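Local coordinates for protein proteolytically activated form of PPO4 Tyrosinase (Agaricus bisporus var. bisporus H97, PDB 4OUA) that uses a pair of copper ions to hydroxylate monophenols and to oxidise the resulting o-diphenols to o-quinones, the initial step of melanin synthesis, at residues L289-A294 with Y351-K356; M222-A227 with H372-Y377; N178-F183 with H268-A273. One frame throughout, in Å; residues are numbered along the deposited sequence.

Interaction 1: residues L289-A294 with Y351-K356; sequences LSLWQA and YPDFDK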
loop_
_atom_site.group_PDB
_atom_site.type_symbol
_atom_site.label_atom_id
_atom_site.label_comp_id
_atom_site.label_asym_id
_atom_site.label_seq_id
_atom_site.Cartn_x
_atom_site.Cartn_y
_atom_site.Cartn_z
ATOM N N LEU A 289 -0.809 10.020 6.104
ATOM C CA LEU A 289 0.445 10.715 6.351
ATOM C C LEU A 289 0.439 12.091 5.694
ATOM O O LEU A 289 0.901 13.067 6.281
ATOM C CB LEU A 289 1.623 9.885 5.841
ATOM C CG LEU A 289 3.017 10.441 6.124
ATOM C CD1 LEU A 289 3.216 10.636 7.616
ATOM C CD2 LEU A 289 4.076 9.514 5.555
ATOM N N SER A 290 -0.092 12.163 4.476
ATOM C CA SER A 290 -0.195 13.429 3.757
ATOM C C SER A 290 -1.142 14.388 4.471
ATOM O O SER A 290 -0.854 15.577 4.593
ATOM C CB SER A 290 -0.668 13.201 2.318
ATOM O OG SER A 290 0.304 12.504 1.560
ATOM N N LEU A 291 -2.272 13.862 4.938
ATOM C CA LEU A 291 -3.255 14.664 5.658
ATOM C C LEU A 291 -2.702 15.139 6.997
ATOM O O LEU A 291 -2.878 16.297 7.380
ATOM C CB LEU A 291 -4.542 13.869 5.880
ATOM C CG LEU A 291 -5.430 13.631 4.659
ATOM C CD1 LEU A 291 -6.685 12.868 5.053
ATOM C CD2 LEU A 291 -5.792 14.948 3.994
ATOM N N TRP A 292 -2.035 14.232 7.701
ATOM C CA TRP A 292 -1.428 14.549 8.988
ATOM C C TRP A 292 -0.359 15.627 8.835
ATOM O O TRP A 292 -0.224 16.500 9.691
ATOM C CB TRP A 292 -0.833 13.288 9.616
ATOM C CG TRP A 292 -0.035 13.544 10.850
ATOM C CD1 TRP A 292 -0.498 13.594 12.132
ATOM C CD2 TRP A 292 1.376 13.778 10.923
ATOM N NE1 TRP A 292 0.538 13.848 13.000
ATOM C CE2 TRP A 292 1.697 13.966 12.283
ATOM C CE3 TRP A 292 2.397 13.849 9.971
ATOM C CZ2 TRP A 292 2.998 14.219 12.712
ATOM C CZ3 TRP A 292 3.687 14.100 10.401
ATOM C CH2 TRP A 292 3.976 14.283 11.758
ATOM N N GLN A 293 0.393 15.562 7.739
ATOM C CA GLN A 293 1.407 16.571 7.445
ATOM C C GLN A 293 0.786 17.958 7.322
ATOM O O GLN A 293 1.407 18.958 7.678
ATOM C CB GLN A 293 2.161 16.226 6.157
ATOM C CG GLN A 293 3.077 15.019 6.259
ATOM C CD GLN A 293 3.718 14.670 4.931
ATOM O OE1 GLN A 293 3.660 13.524 4.482
ATOM N NE2 GLN A 293 4.332 15.659 4.291
ATOM N N ALA A 294 -0.441 18.009 6.816
ATOM C CA ALA A 294 -1.145 19.273 6.646
ATOM C C ALA A 294 -1.488 19.892 7.999
ATOM O O ALA A 294 -1.484 21.113 8.151
ATOM C CB ALA A 294 -2.403 19.070 5.820
ATOM N N TYR A 351 -2.823 13.573 -3.513
ATOM C CA TYR A 351 -4.181 13.146 -3.194
ATOM C C TYR A 351 -5.184 14.257 -3.467
ATOM O O TYR A 351 -4.876 15.436 -3.296
ATOM C CB TYR A 351 -4.265 12.685 -1.738
ATOM C CG TYR A 351 -3.324 11.543 -1.432
ATOM C CD1 TYR A 351 -3.705 10.227 -1.655
ATOM C CD2 TYR A 351 -2.049 11.781 -0.940
ATOM C CE1 TYR A 351 -2.845 9.179 -1.387
ATOM C CE2 TYR A 351 -1.181 10.739 -0.668
ATOM C CZ TYR A 351 -1.585 9.440 -0.894
ATOM O OH TYR A 351 -0.727 8.399 -0.626
ATOM N N PRO A 352 -6.394 13.876 -3.898
ATOM C CA PRO A 352 -7.457 14.809 -4.285
ATOM C C PRO A 352 -7.967 15.657 -3.122
ATOM O O PRO A 352 -8.717 16.610 -3.345
ATOM C CB PRO A 352 -8.561 13.884 -4.811
ATOM C CG PRO A 352 -8.298 12.572 -4.169
ATOM C CD PRO A 352 -6.812 12.471 -4.042
ATOM N N ASP A 353 -7.563 15.315 -1.902
ATOM C CA ASP A 353 -7.960 16.068 -0.718
ATOM C C ASP A 353 -7.391 17.483 -0.737
ATOM O O ASP A 353 -7.886 18.367 -0.041
ATOM C CB ASP A 353 -7.506 15.347 0.553
ATOM C CG ASP A 353 -7.939 13.893 0.585
ATOM O OD1 ASP A 353 -7.204 13.043 0.039
ATOM O OD2 ASP A 353 -9.012 13.602 1.155
ATOM N N PHE A 354 -6.354 17.693 -1.544
ATOM C CA PHE A 354 -5.642 18.964 -1.566
ATOM C C PHE A 354 -5.933 19.802 -2.809
ATOM O O PHE A 354 -5.350 20.872 -2.985
ATOM C CB PHE A 354 -4.134 18.724 -1.469
ATOM C CG PHE A 354 -3.718 17.961 -0.246
ATOM C CD1 PHE A 354 -3.568 18.607 0.970
ATOM C CD2 PHE A 354 -3.467 16.602 -0.312
ATOM C CE1 PHE A 354 -3.182 17.909 2.098
ATOM C CE2 PHE A 354 -3.079 15.898 0.813
ATOM C CZ PHE A 354 -2.937 16.553 2.019
ATOM N N ASP A 355 -6.833 19.322 -3.662
ATOM C CA ASP A 355 -7.063 19.945 -4.966
ATOM C C ASP A 355 -7.519 21.399 -4.879
ATOM O O ASP A 355 -7.076 22.240 -5.664
ATOM C CB ASP A 355 -8.089 19.135 -5.768
ATOM C CG ASP A 355 -7.499 17.864 -6.358
ATOM O OD1 ASP A 355 -6.257 17.774 -6.469
ATOM O OD2 ASP A 355 -8.281 16.957 -6.719
ATOM N N LYS A 356 -8.397 21.697 -3.926
ATOM C CA LYS A 356 -8.954 23.041 -3.804
ATOM C C LYS A 356 -8.024 24.010 -3.075
ATOM O O LYS A 356 -8.358 25.181 -2.904
ATOM C CB LYS A 356 -10.307 22.993 -3.092
ATOM C CG LYS A 356 -11.505 22.920 -4.026
ATOM C CD LYS A 356 -11.539 21.613 -4.800
ATOM C CE LYS A 356 -12.743 21.562 -5.731
ATOM N NZ LYS A 356 -12.897 20.229 -6.381
#

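Interaction 2: residues M222-A227 with H372-Y377; sequences MLKFNA and HIDRRY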
loop_
_atom_site.group_PDB
_atom_site.type_symbol
_atom_site.label_atom_id
_atom_site.label_comp_id
_atom_site.label_asym_id
_atom_site.label_seq_id
_atom_site.Cartn_x
_atom_site.Cartn_y
_atom_site.Cartn_z
ATOM N N MET A 222 -6.443 9.572 15.313
ATOM C CA MET A 222 -5.080 9.369 14.837
ATOM C C MET A 222 -4.589 10.585 14.067
ATOM O O MET A 222 -3.477 11.066 14.286
ATOM C CB MET A 222 -5.005 8.116 13.960
ATOM C CG MET A 222 -3.668 7.902 13.262
ATOM S SD MET A 222 -3.623 8.597 11.598
ATOM C CE MET A 222 -5.069 7.832 10.870
ATOM N N LEU A 223 -5.435 11.084 13.172
ATOM C CA LEU A 223 -5.082 12.198 12.301
ATOM C C LEU A 223 -4.959 13.521 13.053
ATOM O O LEU A 223 -4.018 14.283 12.833
ATOM C CB LEU A 223 -6.119 12.335 11.185
ATOM C CG LEU A 223 -6.178 11.179 10.183
ATOM C CD1 LEU A 223 -7.384 11.315 9.263
ATOM C CD2 LEU A 223 -4.889 11.110 9.378
ATOM N N LYS A 224 -5.909 13.788 13.943
ATOM C CA LYS A 224 -5.983 15.084 14.610
ATOM C C LYS A 224 -5.023 15.225 15.788
ATOM O O LYS A 224 -4.445 16.290 15.993
ATOM C CB LYS A 224 -7.412 15.348 15.094
ATOM C CG LYS A 224 -8.435 15.475 13.978
ATOM C CD LYS A 224 -9.524 16.463 14.353
ATOM C CE LYS A 224 -8.933 17.839 14.625
ATOM N NZ LYS A 224 -9.975 18.853 14.948
ATOM N N PHE A 225 -4.855 14.156 16.559
ATOM C CA PHE A 225 -4.125 14.251 17.820
ATOM C C PHE A 225 -2.823 13.459 17.826
ATOM O O PHE A 225 -2.772 12.329 18.310
ATOM C CB PHE A 225 -5.023 13.793 18.969
ATOM C CG PHE A 225 -6.399 14.393 18.928
ATOM C CD1 PHE A 225 -6.596 15.728 19.242
ATOM C CD2 PHE A 225 -7.493 13.626 18.567
ATOM C CE1 PHE A 225 -7.861 16.286 19.201
ATOM C CE2 PHE A 225 -8.760 14.178 18.527
ATOM C CZ PHE A 225 -8.944 15.510 18.844
ATOM N N ASN A 226 -1.773 14.074 17.290
ATOM C CA ASN A 226 -0.433 13.492 17.259
ATOM C C ASN A 226 0.622 14.571 17.043
ATOM O O ASN A 226 0.973 14.885 15.906
ATOM C CB ASN A 226 -0.317 12.434 16.158
ATOM C CG ASN A 226 -0.768 11.064 16.614
ATOM O OD1 ASN A 226 -0.066 10.383 17.363
ATOM N ND2 ASN A 226 -1.942 10.645 16.155
ATOM N N ALA A 227 1.126 15.140 18.134
ATOM C CA ALA A 227 2.097 16.225 18.043
ATOM C C ALA A 227 3.511 15.693 17.822
ATOM O O ALA A 227 4.244 16.195 16.971
ATOM C CB ALA A 227 2.045 17.086 19.292
ATOM N N HIS A 372 -11.739 19.338 6.641
ATOM C CA HIS A 372 -11.934 18.141 5.836
ATOM C C HIS A 372 -12.006 16.895 6.715
ATOM O O HIS A 372 -12.923 16.082 6.585
ATOM C CB HIS A 372 -10.805 18.008 4.811
ATOM C CG HIS A 372 -10.921 16.801 3.935
ATOM N ND1 HIS A 372 -12.087 16.461 3.285
ATOM C CD2 HIS A 372 -10.013 15.854 3.600
ATOM C CE1 HIS A 372 -11.894 15.357 2.589
ATOM N NE2 HIS A 372 -10.645 14.967 2.762
ATOM N N ILE A 373 -11.037 16.758 7.615
ATOM C CA ILE A 373 -10.997 15.619 8.526
ATOM C C ILE A 373 -12.199 15.609 9.466
ATOM O O ILE A 373 -12.852 14.579 9.634
ATOM C CB ILE A 373 -9.704 15.614 9.360
ATOM C CG1 ILE A 373 -8.484 15.536 8.437
ATOM C CG2 ILE A 373 -9.714 14.457 10.346
ATOM C CD1 ILE A 373 -7.158 15.560 9.166
ATOM N N ASP A 374 -12.484 16.759 10.071
ATOM C CA ASP A 374 -13.627 16.909 10.970
ATOM C C ASP A 374 -14.939 16.493 10.314
ATOM O O ASP A 374 -15.746 15.781 10.908
ATOM C CB ASP A 374 -13.742 18.356 11.450
ATOM C CG ASP A 374 -12.661 18.732 12.435
ATOM O OD1 ASP A 374 -12.301 17.880 13.273
ATOM O OD2 ASP A 374 -12.177 19.883 12.372
ATOM N N ARG A 375 -15.142 16.950 9.085
ATOM C CA ARG A 375 -16.388 16.723 8.367
ATOM C C ARG A 375 -16.512 15.289 7.856
ATOM O O ARG A 375 -17.618 14.797 7.631
ATOM C CB ARG A 375 -16.498 17.712 7.203
ATOM C CG ARG A 375 -17.591 17.400 6.198
ATOM C CD ARG A 375 -17.736 18.527 5.192
ATOM N NE ARG A 375 -16.443 18.974 4.685
ATOM C CZ ARG A 375 -15.891 20.147 4.978
ATOM N NH1 ARG A 375 -16.523 21.003 5.768
ATOM N NH2 ARG A 375 -14.708 20.470 4.472
ATOM N N ARG A 376 -15.378 14.616 7.685
ATOM C CA ARG A 376 -15.378 13.283 7.094
ATOM C C ARG A 376 -15.242 12.168 8.130
ATOM O O ARG A 376 -15.877 11.121 8.006
ATOM C CB ARG A 376 -14.256 13.168 6.058
ATOM C CG ARG A 376 -14.272 11.874 5.258
ATOM C CD ARG A 376 -13.314 11.952 4.080
ATOM N NE ARG A 376 -13.358 10.756 3.243
ATOM C CZ ARG A 376 -14.222 10.569 2.250
ATOM N NH1 ARG A 376 -15.126 11.498 1.970
ATOM N NH2 ARG A 376 -14.188 9.450 1.537
ATOM N N TYR A 377 -14.418 12.389 9.150
ATOM C CA TYR A 377 -14.162 11.354 10.147
ATOM C C TYR A 377 -14.621 11.764 11.543
ATOM O O TYR A 377 -14.354 11.065 12.521
ATOM C CB TYR A 377 -12.675 11.000 10.177
ATOM C CG TYR A 377 -12.111 10.626 8.826
ATOM C CD1 TYR A 377 -12.335 9.369 8.283
ATOM C CD2 TYR A 377 -11.355 11.531 8.095
ATOM C CE1 TYR A 377 -11.823 9.023 7.048
ATOM C CE2 TYR A 377 -10.840 11.196 6.860
ATOM C CZ TYR A 377 -11.076 9.941 6.341
ATOM O OH TYR A 377 -10.564 9.602 5.111
#

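Interaction 3: residues N178-F183 with H268-A273; sequences NGYPNF and HALFAA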
loop_
_atom_site.group_PDB
_atom_site.type_symbol
_atom_site.label_atom_id
_atom_site.label_comp_id
_atom_site.label_asym_id
_atom_site.label_seq_id
_atom_site.Cartn_x
_atom_site.Cartn_y
_atom_site.Cartn_z
ATOM N N ASN A 178 7.641 -23.203 3.341
ATOM C CA ASN A 178 7.559 -24.589 3.803
ATOM C C ASN A 178 7.229 -24.759 5.287
ATOM O O ASN A 178 6.329 -25.520 5.642
ATOM C CB ASN A 178 8.871 -25.316 3.490
ATOM C CG ASN A 178 9.131 -25.434 1.998
ATOM O OD1 ASN A 178 8.492 -24.760 1.190
ATOM N ND2 ASN A 178 10.078 -26.292 1.627
ATOM N N GLY A 179 7.954 -24.053 6.148
ATOM C CA GLY A 179 7.807 -24.221 7.584
ATOM C C GLY A 179 6.450 -23.832 8.148
ATOM O O GLY A 179 6.056 -24.323 9.205
ATOM N N TYR A 180 5.735 -22.957 7.444
ATOM C CA TYR A 180 4.469 -22.412 7.933
ATOM C C TYR A 180 3.282 -23.265 7.477
ATOM O O TYR A 180 2.997 -23.376 6.287
ATOM C CB TYR A 180 4.305 -20.963 7.473
ATOM C CG TYR A 180 5.546 -20.130 7.689
ATOM C CD1 TYR A 180 5.675 -19.316 8.806
ATOM C CD2 TYR A 180 6.598 -20.167 6.779
ATOM C CE1 TYR A 180 6.816 -18.560 9.012
ATOM C CE2 TYR A 180 7.743 -19.411 6.977
ATOM C CZ TYR A 180 7.845 -18.609 8.097
ATOM O OH TYR A 180 8.972 -17.850 8.307
ATOM N N PRO A 181 2.574 -23.852 8.450
ATOM C CA PRO A 181 1.560 -24.907 8.314
ATOM C C PRO A 181 0.461 -24.614 7.296
ATOM O O PRO A 181 0.126 -25.505 6.518
ATOM C CB PRO A 181 0.970 -25.013 9.728
ATOM C CG PRO A 181 1.439 -23.794 10.451
ATOM C CD PRO A 181 2.735 -23.424 9.847
ATOM N N ASN A 182 -0.087 -23.404 7.297
ATOM C CA ASN A 182 -1.237 -23.108 6.446
ATOM C C ASN A 182 -0.900 -22.440 5.116
ATOM O O ASN A 182 -1.653 -22.563 4.150
ATOM C CB ASN A 182 -2.234 -22.230 7.200
ATOM C CG ASN A 182 -2.950 -22.981 8.299
ATOM O OD1 ASN A 182 -3.050 -24.209 8.266
ATOM N ND2 ASN A 182 -3.459 -22.247 9.280
ATOM N N PHE A 183 0.224 -21.734 5.063
ATOM C CA PHE A 183 0.553 -20.939 3.885
ATOM C C PHE A 183 1.348 -21.720 2.838
ATOM O O PHE A 183 1.537 -21.241 1.720
ATOM C CB PHE A 183 1.325 -19.682 4.296
ATOM C CG PHE A 183 0.567 -18.787 5.238
ATOM C CD1 PHE A 183 -0.366 -17.881 4.759
ATOM C CD2 PHE A 183 0.791 -18.851 6.604
ATOM C CE1 PHE A 183 -1.065 -17.056 5.625
ATOM C CE2 PHE A 183 0.097 -18.030 7.475
ATOM C CZ PHE A 183 -0.832 -17.132 6.986
ATOM N N HIS A 268 -0.782 -11.557 8.575
ATOM C CA HIS A 268 0.561 -12.071 8.815
ATOM C C HIS A 268 1.573 -11.246 8.022
ATOM O O HIS A 268 1.553 -11.247 6.792
ATOM C CB HIS A 268 0.651 -13.549 8.430
ATOM C CG HIS A 268 1.811 -14.266 9.049
ATOM N ND1 HIS A 268 3.120 -13.897 8.825
ATOM C CD2 HIS A 268 1.857 -15.334 9.880
ATOM C CE1 HIS A 268 3.924 -14.705 9.495
ATOM N NE2 HIS A 268 3.182 -15.585 10.144
ATOM N N ALA A 269 2.452 -10.548 8.732
ATOM C CA ALA A 269 3.383 -9.611 8.107
ATOM C C ALA A 269 4.276 -10.267 7.053
ATOM O O ALA A 269 4.814 -9.589 6.178
ATOM C CB ALA A 269 4.241 -8.942 9.172
ATOM N N LEU A 270 4.429 -11.584 7.137
ATOM C CA LEU A 270 5.296 -12.305 6.212
ATOM C C LEU A 270 4.582 -12.658 4.910
ATOM O O LEU A 270 5.216 -13.085 3.947
ATOM C CB LEU A 270 5.835 -13.578 6.871
ATOM C CG LEU A 270 6.697 -13.393 8.124
ATOM C CD1 LEU A 270 7.114 -14.743 8.685
ATOM C CD2 LEU A 270 7.917 -12.533 7.824
ATOM N N PHE A 271 3.265 -12.477 4.882
ATOM C CA PHE A 271 2.472 -12.851 3.715
ATOM C C PHE A 271 1.479 -11.767 3.299
ATOM O O PHE A 271 0.838 -11.874 2.256
ATOM C CB PHE A 271 1.716 -14.156 3.985
ATOM C CG PHE A 271 2.604 -15.316 4.341
ATOM C CD1 PHE A 271 3.224 -16.061 3.351
ATOM C CD2 PHE A 271 2.809 -15.669 5.664
ATOM C CE1 PHE A 271 4.037 -17.132 3.676
ATOM C CE2 PHE A 271 3.621 -16.738 5.994
ATOM C CZ PHE A 271 4.236 -17.470 4.999
ATOM N N ALA A 272 1.358 -10.725 4.114
ATOM C CA ALA A 272 0.335 -9.702 3.915
ATOM C C ALA A 272 0.464 -8.981 2.574
ATOM O O ALA A 272 -0.539 -8.624 1.956
ATOM C CB ALA A 272 0.379 -8.693 5.054
ATOM N N ALA A 273 1.697 -8.771 2.129
ATOM C CA ALA A 273 1.950 -8.027 0.901
ATOM C C ALA A 273 1.426 -8.752 -0.337
ATOM O O ALA A 273 1.079 -8.119 -1.336
ATOM C CB ALA A 273 3.437 -7.751 0.755
#

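Interaction 1: residues L289-A294 with Y351-K356
The ring of Phe354 reaches helix 277-295 mainly with its rim: Ala294 CB lies in the ring plane 4.0 Å from CE1, and the backbone oxygen of Ser290 also sits at the edge, 3.5 Å from CZ. One face carries its chain neighbour, Asp353 CB, displaced toward the rim, while Leu291 CD2 approaches CZ obliquely at 3.8 Å. A chi1 of -58° sets CG anti to the carbonyl carbon, and the ring beyond it reaches the helix. A flat phenyl suits this place because its thin edge fits between the small side chains of Ser290 and Ala294. Tyr351 packs beside Ser290, whose OG lies 3.2 Å from Tyr351 CE2 in an oblique approach. The Tyr351 hydroxyl is hydrogen-bonded to Asp286, and the carboxylate of Asp353 forms a salt bridge with Arg287, so both polar ends are tied to the preceding turn of the same helix. Asp353 CB meets Leu291 CD2 at 3.9 Å, the two side chains crossing at about a right angle. The arrangement is a loop packed on a helix of the type 3 copper fold, here the helix that bears the copper ligand His282, whose side chain is about 8 Å from that of Tyr351.

Interaction 2: residues M222-A227 with H372-Y377
Leu223, Ile373 and Lys224 bury the most surface where the end of helix 201-224 packs against the end of helix 362-377. Leu223 and Ile373 form the apolar centre. Ile373 CD1 reaches Leu223 CB at 3.9 Å, while its other branch, CG2, lies 4.1 Å from Leu223 CD1, so the two branches lie along one side of the leucine. Ile373 can do this because its two branches leave CB in different directions: CG2 is anti to the backbone N and CG1 lies beside it (chi1 -60°), and an extended chi2 (179°) carries CD1 on to Leu223 CB. The same CG2 also meets Lys224 CG at 4.0 Å, and here the two side chains slide past one another in opposite directions. A branched residue thus serves two neighbours at once. Leu223 CD1 extends further, coming obliquely to Tyr377 CD2 at 4.1 Å.

Lys224 combines both characters. Its CG lies against Ile373 CG2, and the side chain then bends at its second and third torsions, the latter near 60°, before NZ reaches Asp374 OD1 in a salt bridge of 3.0 Å. The ammonium uses the syn lone pair of OD1, the one on the side of OD2, which itself lies 3.5 Å from NZ. Asp374 OD1 is also hydrogen-bonded to Tyr220 OH, and two partners on one oxygen would tend to fix the rotation of the carboxylate and favour its charged form.

Around this joint, Tyr220 of helix 201-224 touches both Ile373 and Tyr377, and the Tyr377 hydroxyl is bonded to Asp132. Helix 277-295 closes in alongside, with His288 touching Leu223 and Leu295 touching Ile373, so the two helix ends meet against a third.

Interaction 3: residues N178-F183 with H268-A273
Phe183 and Phe271 lie face against face in an offset stack, their planes only 9° apart and their centroids separated by 4.1 Å. The overlap is deep: Phe271 CD2 sits over the centre of the Phe183 ring, and Phe183 CG over the centre of the Phe271 ring. Phe183 CB adds a CH-pi contact, standing 3.9 Å from the Phe271 centroid and 20° from the ring normal. Phe271 therefore works as a slab whose broad side receives Phe183, while its CZ corner forms a bump against Tyr180. That corner points onto one face of the tyrosine ring in a T-shaped pair, with planes at 83°. At the tyrosine's other end, Leu270 CD1 lies 3.6 Å from Tyr180 OH, the two side chains crossing at about a right angle. His268 fills the angle beside the stack, its CD2 4.0 Å from Phe183 CE2, with the rings turned obliquely. The imidazole is steadied by Leu270 N, which donates to ND1 at 3.1 Å almost exactly in the ring plane. An alanine in place of Phe183 would keep CB over Phe271 but would probably open a gap against that ring and cost His268 one aromatic neighbour, Phe271 still lying over the imidazole.

The contact across the two loops is thus aromatic and apolar, its cohesion probably coming from dispersion and ring electrostatics; polar bonds act within the 268-273 loop and beyond it. There Ala269 O accepts a hydrogen bond from ND1 of His56, a copper ligand, so the loop packed by these rings also supplies a second-shell contact to the copper site.

How the interactions relate
Interactions 1 and 2 are neighbours, with centres 12 Å apart on the same side of the chain's centre. They are joined by probable hydrogen bonds between Asp353 OD2 and His372 NE2 and between Trp292 NE1 and Asn226 O. Both involve or border helix 277-295, and together they bind the 351-377 region to that helix and to helix 201-224. Along the chain, interaction 1 falls wholly between the two segments of interaction 2. The centre of interaction 3 lies about 34 Å from those of the other two; its segments alternate with those of interaction 2 and precede those of interaction 1. Its 268-273 loop leads into helix 277-295, connecting interactions 1 and 3 across the chain's centre.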